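Side-chain contacts in importin subunit beta-1 (Saccharomyces cerevisiae, PDB 5OWU), which carries proteins into the nucleus together with importin alpha, the subunit that recognises the classical nuclear localization signal of the cargo: residues R384-A389 and L417-D422; T430-I435 and P467-N472. All blocks are in the same frame, centred on the assembly; numbering follows the deposited sequence.

Interaction 1: residues R384-A389 and L417-D422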
loop_
_atom_site.group_PDB
_atom_site.type_symbol
_atom_site.label_atom_id
_atom_site.label_comp_id
_atom_site.label_asym_id
_atom_site.label_seq_id
_atom_site.Cartn_x
_atom_site.Cartn_y
_atom_site.Cartn_z
ATOM N N ARG A 384 22.606 -25.185 3.047
ATOM C CA ARG A 384 21.761 -24.313 3.858
ATOM C C ARG A 384 22.591 -23.260 4.582
ATOM O O ARG A 384 22.153 -22.115 4.751
ATOM C CB ARG A 384 20.968 -25.140 4.865
ATOM C CG ARG A 384 19.927 -26.057 4.249
ATOM C CD ARG A 384 19.300 -26.907 5.342
ATOM N NE ARG A 384 18.075 -27.585 4.922
ATOM C CZ ARG A 384 16.882 -27.004 4.855
ATOM N NH1 ARG A 384 16.738 -25.720 5.154
ATOM N NH2 ARG A 384 15.828 -27.706 4.481
ATOM N N ASN A 385 23.800 -23.630 5.011
ATOM C CA ASN A 385 24.646 -22.699 5.745
ATOM C C ASN A 385 25.288 -21.666 4.825
ATOM O O ASN A 385 25.391 -20.490 5.188
ATOM C CB ASN A 385 25.703 -23.476 6.524
ATOM C CG ASN A 385 25.097 -24.304 7.644
ATOM O OD1 ASN A 385 24.558 -25.382 7.410
ATOM N ND2 ASN A 385 25.167 -23.795 8.861
ATOM N N ARG A 386 25.706 -22.067 3.625
ATOM C CA ARG A 386 26.245 -21.090 2.681
ATOM C C ARG A 386 25.162 -20.113 2.226
ATOM O O ARG A 386 25.391 -18.890 2.176
ATOM C CB ARG A 386 26.866 -21.809 1.486
ATOM C CG ARG A 386 27.901 -22.877 1.862
ATOM C CD ARG A 386 28.760 -23.302 0.673
ATOM N NE ARG A 386 27.993 -23.962 -0.379
ATOM C CZ ARG A 386 27.599 -25.230 -0.334
ATOM N NH1 ARG A 386 27.879 -25.983 0.724
ATOM N NH2 ARG A 386 26.909 -25.745 -1.340
ATOM N N GLU A 387 23.972 -20.629 1.899
ATOM C CA GLU A 387 22.869 -19.751 1.517
ATOM C C GLU A 387 22.537 -18.791 2.650
ATOM O O GLU A 387 22.369 -17.585 2.431
ATOM C CB GLU A 387 21.642 -20.580 1.129
ATOM C CG GLU A 387 20.546 -19.781 0.415
ATOM C CD GLU A 387 19.662 -18.978 1.361
ATOM O OE1 GLU A 387 19.644 -19.284 2.574
ATOM O OE2 GLU A 387 18.979 -18.041 0.887
ATOM N N ALA A 388 22.457 -19.309 3.879
ATOM C CA ALA A 388 22.239 -18.444 5.034
ATOM C C ALA A 388 23.315 -17.369 5.129
ATOM O O ALA A 388 23.023 -16.214 5.453
ATOM C CB ALA A 388 22.200 -19.280 6.314
ATOM N N ALA A 389 24.566 -17.725 4.832
ATOM C CA ALA A 389 25.657 -16.762 4.953
ATOM C C ALA A 389 25.477 -15.598 3.985
ATOM O O ALA A 389 25.566 -14.428 4.384
ATOM C CB ALA A 389 27.000 -17.461 4.726
ATOM N N LEU A 417 31.561 -13.796 -4.994
ATOM C CA LEU A 417 31.620 -14.081 -6.421
ATOM C C LEU A 417 31.880 -15.559 -6.665
ATOM O O LEU A 417 31.375 -16.134 -7.634
ATOM C CB LEU A 417 32.706 -13.236 -7.087
ATOM C CG LEU A 417 32.500 -11.724 -7.137
ATOM C CD1 LEU A 417 33.737 -11.041 -7.705
ATOM C CD2 LEU A 417 31.274 -11.377 -7.965
ATOM N N ASN A 418 32.677 -16.193 -5.801
ATOM C CA ASN A 418 32.920 -17.622 -5.957
ATOM C C ASN A 418 31.637 -18.412 -5.756
ATOM O O ASN A 418 31.414 -19.424 -6.434
ATOM C CB ASN A 418 33.999 -18.092 -4.981
ATOM C CG ASN A 418 34.238 -19.587 -5.060
ATOM O OD1 ASN A 418 34.688 -20.098 -6.083
ATOM N ND2 ASN A 418 33.941 -20.295 -3.977
ATOM N N LEU A 419 30.768 -17.960 -4.845
ATOM C CA LEU A 419 29.512 -18.682 -4.655
ATOM C C LEU A 419 28.583 -18.625 -5.864
ATOM O O LEU A 419 27.603 -19.375 -5.898
ATOM C CB LEU A 419 28.762 -18.157 -3.433
ATOM C CG LEU A 419 29.318 -18.582 -2.075
ATOM C CD1 LEU A 419 28.495 -17.951 -0.982
ATOM C CD2 LEU A 419 29.325 -20.094 -1.910
ATOM N N MET A 420 28.842 -17.765 -6.851
ATOM C CA MET A 420 28.021 -17.805 -8.063
ATOM C C MET A 420 28.257 -19.075 -8.871
ATOM O O MET A 420 27.449 -19.403 -9.749
ATOM C CB MET A 420 28.283 -16.580 -8.939
ATOM C CG MET A 420 27.732 -15.280 -8.369
ATOM S SD MET A 420 25.919 -15.224 -8.265
ATOM C CE MET A 420 25.437 -15.114 -9.991
ATOM N N ASN A 421 29.335 -19.797 -8.592
ATOM C CA ASN A 421 29.590 -21.102 -9.181
ATOM C C ASN A 421 29.193 -22.240 -8.253
ATOM O O ASN A 421 29.591 -23.384 -8.487
ATOM C CB ASN A 421 31.070 -21.215 -9.549
ATOM C CG ASN A 421 31.534 -20.059 -10.409
ATOM O OD1 ASN A 421 30.823 -19.629 -11.321
ATOM N ND2 ASN A 421 32.715 -19.527 -10.110
ATOM N N ASP A 422 28.420 -21.954 -7.206
ATOM C CA ASP A 422 28.042 -22.982 -6.248
ATOM C C ASP A 422 27.201 -24.055 -6.927
ATOM O O ASP A 422 26.463 -23.787 -7.879
ATOM C CB ASP A 422 27.260 -22.359 -5.092
ATOM C CG ASP A 422 27.253 -23.231 -3.859
ATOM O OD1 ASP A 422 28.176 -23.083 -3.033
ATOM O OD2 ASP A 422 26.333 -24.065 -3.712
#
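R386 on helix 383-395 reaches across to D422, in the link between helices 402-418 and 425-442, and holds its carboxylate side-on with two nitrogens, one to each oxygen. The outer bond of this salt bridge, R386 NH2 to D422 OD2, is 3.0 Å long and almost straight (177°); it lies in the guanidinium plane and uses the syn lone pair of OD2. The inner one, R386 NE to D422 OD1, is shorter at 2.8 Å but bent to 144°, with OD1 tilted out of the guanidinium plane. The planes of the two flat groups are 30° apart, nearly coplanar, and the tilt shows at the NE bond. A bend at chi3 of R386 brings NE and NH2 up to the aspartate, whose CG, anti to the backbone N, sets the carboxylate where both its oxygens meet the arginine.

Other hydrogen bonds fix both ends of the pair. R386 NH1 donates to the carbonyl oxygen of A380, so all three guanidinium nitrogens are engaged, and D422 OD2 also accepts from the backbone N of S424, which should steady the carboxylate.

Apolar packing comes from L419, whose CD2 lies 4.2 Å from R386 CD, at the guanidinium edge and near its plane.

The contact joins HEAT 9 to HEAT 10, pinning helix 383-395 to the link between helices 402-418 and 425-442. D422 also touches V427 of helix 425-442, while A388 and A389 back onto helix 367-377.

Interaction 2: residues T430-I435 and P467-N472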
loop_
_atom_site.group_PDB
_atom_site.type_symbol
_atom_site.label_atom_id
_atom_site.label_comp_id
_atom_site.label_asym_id
_atom_site.label_seq_id
_atom_site.Cartn_x
_atom_site.Cartn_y
_atom_site.Cartn_z
ATOM N N THR A 430 20.534 -16.745 -4.064
ATOM C CA THR A 430 20.707 -15.756 -3.012
ATOM C C THR A 430 22.005 -14.981 -3.187
ATOM O O THR A 430 22.058 -13.799 -2.855
ATOM C CB THR A 430 20.643 -16.446 -1.653
ATOM O OG1 THR A 430 19.370 -17.090 -1.541
ATOM C CG2 THR A 430 20.827 -15.430 -0.506
ATOM N N THR A 431 23.050 -15.614 -3.723
ATOM C CA THR A 431 24.296 -14.902 -3.997
ATOM C C THR A 431 24.091 -13.802 -5.030
ATOM O O THR A 431 24.615 -12.690 -4.879
ATOM C CB THR A 431 25.364 -15.895 -4.469
ATOM O OG1 THR A 431 25.632 -16.835 -3.421
ATOM C CG2 THR A 431 26.674 -15.175 -4.857
ATOM N N ALA A 432 23.347 -14.094 -6.100
ATOM C CA ALA A 432 23.028 -13.052 -7.073
ATOM C C ALA A 432 22.282 -11.905 -6.405
ATOM O O ALA A 432 22.593 -10.723 -6.626
ATOM C CB ALA A 432 22.201 -13.631 -8.224
ATOM N N TRP A 433 21.278 -12.239 -5.587
ATOM C CA TRP A 433 20.591 -11.205 -4.814
ATOM C C TRP A 433 21.571 -10.406 -3.958
ATOM O O TRP A 433 21.506 -9.172 -3.905
ATOM C CB TRP A 433 19.515 -11.849 -3.943
ATOM C CG TRP A 433 18.874 -10.930 -2.949
ATOM C CD1 TRP A 433 17.837 -10.066 -3.176
ATOM C CD2 TRP A 433 19.217 -10.787 -1.562
ATOM N NE1 TRP A 433 17.515 -9.400 -2.020
ATOM C CE2 TRP A 433 18.343 -9.824 -1.013
ATOM C CE3 TRP A 433 20.174 -11.380 -0.732
ATOM C CZ2 TRP A 433 18.396 -9.441 0.324
ATOM C CZ3 TRP A 433 20.226 -10.999 0.597
ATOM C CH2 TRP A 433 19.344 -10.039 1.113
ATOM N N CYS A 434 22.487 -11.094 -3.280
ATOM C CA CYS A 434 23.433 -10.421 -2.399
ATOM C C CYS A 434 24.297 -9.438 -3.171
ATOM O O CYS A 434 24.595 -8.337 -2.685
ATOM C CB CYS A 434 24.303 -11.464 -1.693
ATOM S SG CYS A 434 25.454 -10.774 -0.522
ATOM N N ILE A 435 24.704 -9.813 -4.383
ATOM C CA ILE A 435 25.481 -8.900 -5.211
ATOM C C ILE A 435 24.642 -7.684 -5.558
ATOM O O ILE A 435 25.139 -6.549 -5.562
ATOM C CB ILE A 435 26.002 -9.628 -6.465
ATOM C CG1 ILE A 435 26.985 -10.730 -6.037
ATOM C CG2 ILE A 435 26.685 -8.661 -7.417
ATOM C CD1 ILE A 435 27.386 -11.670 -7.136
ATOM N N PRO A 467 16.732 -19.985 -14.503
ATOM C CA PRO A 467 15.982 -18.716 -14.509
ATOM C C PRO A 467 15.914 -18.015 -13.160
ATOM O O PRO A 467 15.874 -16.778 -13.128
ATOM C CB PRO A 467 14.587 -19.134 -14.999
ATOM C CG PRO A 467 14.554 -20.632 -14.904
ATOM C CD PRO A 467 15.949 -21.086 -15.099
ATOM N N LYS A 468 15.897 -18.754 -12.046
ATOM C CA LYS A 468 15.876 -18.115 -10.730
ATOM C C LYS A 468 17.118 -17.264 -10.502
ATOM O O LYS A 468 17.031 -16.164 -9.940
ATOM C CB LYS A 468 15.754 -19.168 -9.633
ATOM C CG LYS A 468 14.397 -19.798 -9.568
ATOM C CD LYS A 468 14.292 -20.772 -8.417
ATOM C CE LYS A 468 13.024 -20.515 -7.622
ATOM N NZ LYS A 468 12.599 -21.710 -6.862
ATOM N N VAL A 469 18.283 -17.763 -10.919
ATOM C CA VAL A 469 19.514 -16.977 -10.855
ATOM C C VAL A 469 19.443 -15.797 -11.822
ATOM O O VAL A 469 19.757 -14.655 -11.462
ATOM C CB VAL A 469 20.730 -17.879 -11.148
ATOM C CG1 VAL A 469 22.042 -17.091 -11.069
ATOM C CG2 VAL A 469 20.764 -19.065 -10.181
ATOM N N ALA A 470 19.013 -16.055 -13.061
ATOM C CA ALA A 470 18.982 -15.013 -14.087
ATOM C C ALA A 470 18.113 -13.828 -13.667
ATOM O O ALA A 470 18.453 -12.670 -13.938
ATOM C CB ALA A 470 18.474 -15.603 -15.409
ATOM N N THR A 471 16.984 -14.095 -13.013
ATOM C CA THR A 471 16.107 -13.008 -12.575
ATOM C C THR A 471 16.826 -12.094 -11.593
ATOM O O THR A 471 16.806 -10.857 -11.721
ATOM C CB THR A 471 14.843 -13.605 -11.952
ATOM O OG1 THR A 471 14.101 -14.285 -12.974
ATOM C CG2 THR A 471 13.962 -12.541 -11.315
ATOM N N ASN A 472 17.495 -12.693 -10.611
ATOM C CA ASN A 472 18.227 -11.889 -9.645
ATOM C C ASN A 472 19.399 -11.168 -10.295
ATOM O O ASN A 472 19.751 -10.060 -9.871
ATOM C CB ASN A 472 18.664 -12.772 -8.478
ATOM C CG ASN A 472 17.514 -13.065 -7.532
ATOM O OD1 ASN A 472 16.456 -12.435 -7.623
ATOM N ND2 ASN A 472 17.710 -14.010 -6.622
#
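N472 has CG anti to its carbonyl carbon (chi1 -77°), which swings the asparagine amide alongside W433 CB, the root of the tryptophan side chain; W433 has CG anti to its backbone N (chi1 171°), and this carries the indole clear of 467-472. N472 ND2 comes 3.9 Å from W433 CB, a van der Waals contact with no hydrogen bond across the two segments. The amide nitrogen donates instead to the carbonyl oxygen of E429, just ahead of 430-435 on the same helix, so N472 still ties its own helix to the neighbouring one.

At the stem of the asparagine, A432 CB meets N472 CB at 3.6 Å, the closest approach of the two segments. The small alanine methyl points at helix 467-484 and also lies 4.2 Å from V469 O, one turn before N472. V469 adds a looser apolar edge, its CG1 4.5 Å from A432 CB.

These are neighbouring helices of the HEAT solenoid, the second of HEAT 10 and the second of HEAT 11, stacked side by side as such helices are in successive repeats. Their local axes run parallel within 3° and pass 8.4 Å apart, a close spacing that suits the short side chains of A432 and N472 at the interface. The backbones come nearest at W433 and N472, whose CA atoms are 5.4 Å apart.

One turn further along helix 467-484, T476 OG1 is hydrogen-bonded to the carbonyl oxygens of both A432 and N472, and the W433 ring meets that of W475 with nearly parallel planes. A470 and T471 pack against helix 516-530. W433, on helix 425-442, also touches M391 and S395 of helix 383-395.

Interactions 1 and 2 are consecutive joints of the superhelix, the first between HEAT 9 and HEAT 10, the second between HEAT 10 and HEAT 11, with centres about 11 Å apart. Helix 425-442 connects them. E387, next to the arginine of interaction 1, has OE2 2.6 Å from T430 OG1 of interaction 2, a probable hydrogen bond that ties helix 383-395 directly to helix 425-442. Packing supplies a second route: L419 CB lies 3.4 Å from T431 OG1, and M420 SD lies 3.5 Å from A432 N. Segment 417-422, held by the salt bridge, therefore abuts the helix whose alanine meets HEAT 11.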